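Local coordinates for ferric vibriobactin ABC transporter, periplasmic ferric vibriobactin-binding protein (Vibrio cholerae, PDB 3R5T), which binds the iron-loaded siderophore vibriobactin in the periplasm, probably to deliver it to an ABC transporter for import, at residues N3-T8 / T17-Q22. Numbering follows the deposited sequence. Where two conformers were deposited one is given.
Sequences NVWPRT and TTIPSQ. With EDO (1,2-ethanediol), chain E.
Trp5 and Gln22 meet face-on: over one face of the indole sits Gln22, whose CA is 3.5 Å from the centroid of the six-membered ring and almost on the ring normal, a CH-pi contact; Gln22 CB adds to it over CE2. The guanidinium of Arg7 lies against the rim of the opposite face, with Trp5 CZ2 3.3 Å above the guanidinium plane and over its centre. Trp5 chi1 (-59°) sets CG anti to the carbonyl carbon, beside the backbone N. The Trp5 and Ile19 side chains lie side by side, and Trp5 CZ3 touches Ile19 CG2 at 3.6 Å.

Backbone bonds join the hairpin strands 7-10 and 16-19. Arg7 and Ile19 form an antiparallel hydrogen-bonded pair, Arg7 N to Ile19 O at 3.0 Å and Ile19 N to Arg7 O at 2.8 Å. Thr8 and Thr18 follow as a non-hydrogen-bonded pair. Just ahead of the strand, the peptide before Pro6 is cis, and Pro6 CA makes a CH...O contact of 3.2 Å with Ile19 O.

Polar bonds fix the arginine. Val4 O, which lies in the guanidinium plane, accepts from Arg7 NE (3.0 Å) and Arg7 NH2 (3.2 Å), while Arg7 NH1 forms a salt bridge with Glu137 and also bonds Leu132 O.

These bonds restrict the guanidinium's rotation, which probably keeps the indole pinned between it and Gln22 at the N-terminal end of this surface hairpin.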
# COMPACT_ATOMS: atom_id res chain seq x y z
N ASN A 3 1.04 -10.15 -28.03
CA ASN A 3 1.94 -9.63 -27.00
C ASN A 3 3.33 -9.30 -27.53
O ASN A 3 4.18 -10.17 -27.70
CB ASN A 3 2.01 -10.60 -25.82
CG ASN A 3 1.86 -12.05 -26.25
OD1 ASN A 3 0.92 -12.73 -25.84
ND2 ASN A 3 2.79 -12.52 -27.07
N VAL A 4 3.56 -8.01 -27.76
CA VAL A 4 4.76 -7.56 -28.46
C VAL A 4 5.92 -7.29 -27.52
O VAL A 4 5.75 -6.65 -26.48
CB VAL A 4 4.48 -6.29 -29.28
CG1 VAL A 4 5.76 -5.78 -29.92
CG2 VAL A 4 3.42 -6.56 -30.35
N TRP A 5 7.09 -7.80 -27.90
CA TRP A 5 8.36 -7.52 -27.24
C TRP A 5 9.36 -7.33 -28.35
O TRP A 5 9.28 -8.02 -29.36
CB TRP A 5 8.78 -8.70 -26.36
CG TRP A 5 7.75 -8.98 -25.32
CD1 TRP A 5 6.68 -9.82 -25.44
CD2 TRP A 5 7.64 -8.36 -24.04
NE1 TRP A 5 5.92 -9.77 -24.30
CE2 TRP A 5 6.50 -8.89 -23.42
CE3 TRP A 5 8.41 -7.41 -23.35
CZ2 TRP A 5 6.09 -8.50 -22.15
CZ3 TRP A 5 8.01 -7.03 -22.08
CH2 TRP A 5 6.86 -7.58 -21.49
N PRO A 6 10.29 -6.38 -28.19
CA PRO A 6 10.45 -5.45 -27.07
C PRO A 6 9.26 -4.50 -26.90
O PRO A 6 8.46 -4.32 -27.81
CB PRO A 6 11.69 -4.64 -27.47
CG PRO A 6 12.45 -5.54 -28.40
CD PRO A 6 11.39 -6.26 -29.16
N ARG A 7 9.15 -3.91 -25.71
CA ARG A 7 8.19 -2.84 -25.48
C ARG A 7 8.83 -1.77 -24.59
O ARG A 7 9.82 -2.03 -23.89
CB ARG A 7 6.91 -3.37 -24.84
CG ARG A 7 7.12 -4.03 -23.49
CD ARG A 7 5.82 -4.56 -22.90
NE ARG A 7 5.19 -5.59 -23.73
CZ ARG A 7 4.03 -6.17 -23.44
NH1 ARG A 7 3.36 -5.84 -22.34
NH2 ARG A 7 3.53 -7.09 -24.26
N THR A 8 8.27 -0.57 -24.64
CA THR A 8 8.77 0.56 -23.88
C THR A 8 7.87 0.79 -22.69
O THR A 8 6.65 0.77 -22.81
CB THR A 8 8.79 1.83 -24.73
OG1 THR A 8 9.75 1.69 -25.78
CG2 THR A 8 9.14 3.05 -23.88
N THR A 17 12.14 2.91 -20.34
CA THR A 17 12.97 1.71 -20.32
C THR A 17 12.46 0.75 -21.36
O THR A 17 11.28 0.43 -21.38
CB THR A 17 12.93 1.01 -18.94
OG1 THR A 17 13.50 1.88 -17.96
CG2 THR A 17 13.70 -0.31 -18.97
N THR A 18 13.34 0.29 -22.24
CA THR A 18 12.96 -0.74 -23.18
C THR A 18 13.17 -2.10 -22.55
O THR A 18 14.26 -2.45 -22.07
CB THR A 18 13.74 -0.62 -24.50
OG1 THR A 18 13.41 0.63 -25.10
CG2 THR A 18 13.36 -1.75 -25.46
N ILE A 19 12.09 -2.86 -22.50
CA ILE A 19 12.14 -4.23 -22.01
C ILE A 19 12.19 -5.15 -23.22
O ILE A 19 11.22 -5.28 -23.96
CB ILE A 19 10.94 -4.52 -21.11
CG1 ILE A 19 10.83 -3.46 -20.01
CG2 ILE A 19 11.04 -5.90 -20.52
CD1 ILE A 19 9.58 -3.59 -19.16
N PRO A 20 13.34 -5.78 -23.44
CA PRO A 20 13.63 -6.50 -24.69
C PRO A 20 12.80 -7.77 -24.86
O PRO A 20 12.43 -8.13 -25.97
CB PRO A 20 15.11 -6.88 -24.55
CG PRO A 20 15.65 -5.97 -23.49
CD PRO A 20 14.52 -5.68 -22.56
N SER A 21 12.51 -8.43 -23.74
CA SER A 21 11.80 -9.71 -23.75
C SER A 21 10.89 -9.79 -22.53
O SER A 21 11.14 -9.13 -21.52
CB SER A 21 12.82 -10.85 -23.71
OG SER A 21 13.80 -10.62 -22.71
N GLN A 22 9.83 -10.61 -22.61
CA GLN A 22 8.94 -10.76 -21.45
C GLN A 22 9.74 -11.17 -20.22
O GLN A 22 10.40 -12.20 -20.22
CB GLN A 22 7.84 -11.79 -21.69
CG GLN A 22 6.84 -11.89 -20.54
CD GLN A 22 5.62 -12.73 -20.89
OE1 GLN A 22 5.67 -13.57 -21.79
NE2 GLN A 22 4.52 -12.51 -20.17
C1 EDO E . 3.63 0.45 -20.21
O1 EDO E . 4.63 -0.28 -20.93
C2 EDO E . 4.23 1.71 -19.57
O2 EDO E . 4.51 2.70 -20.56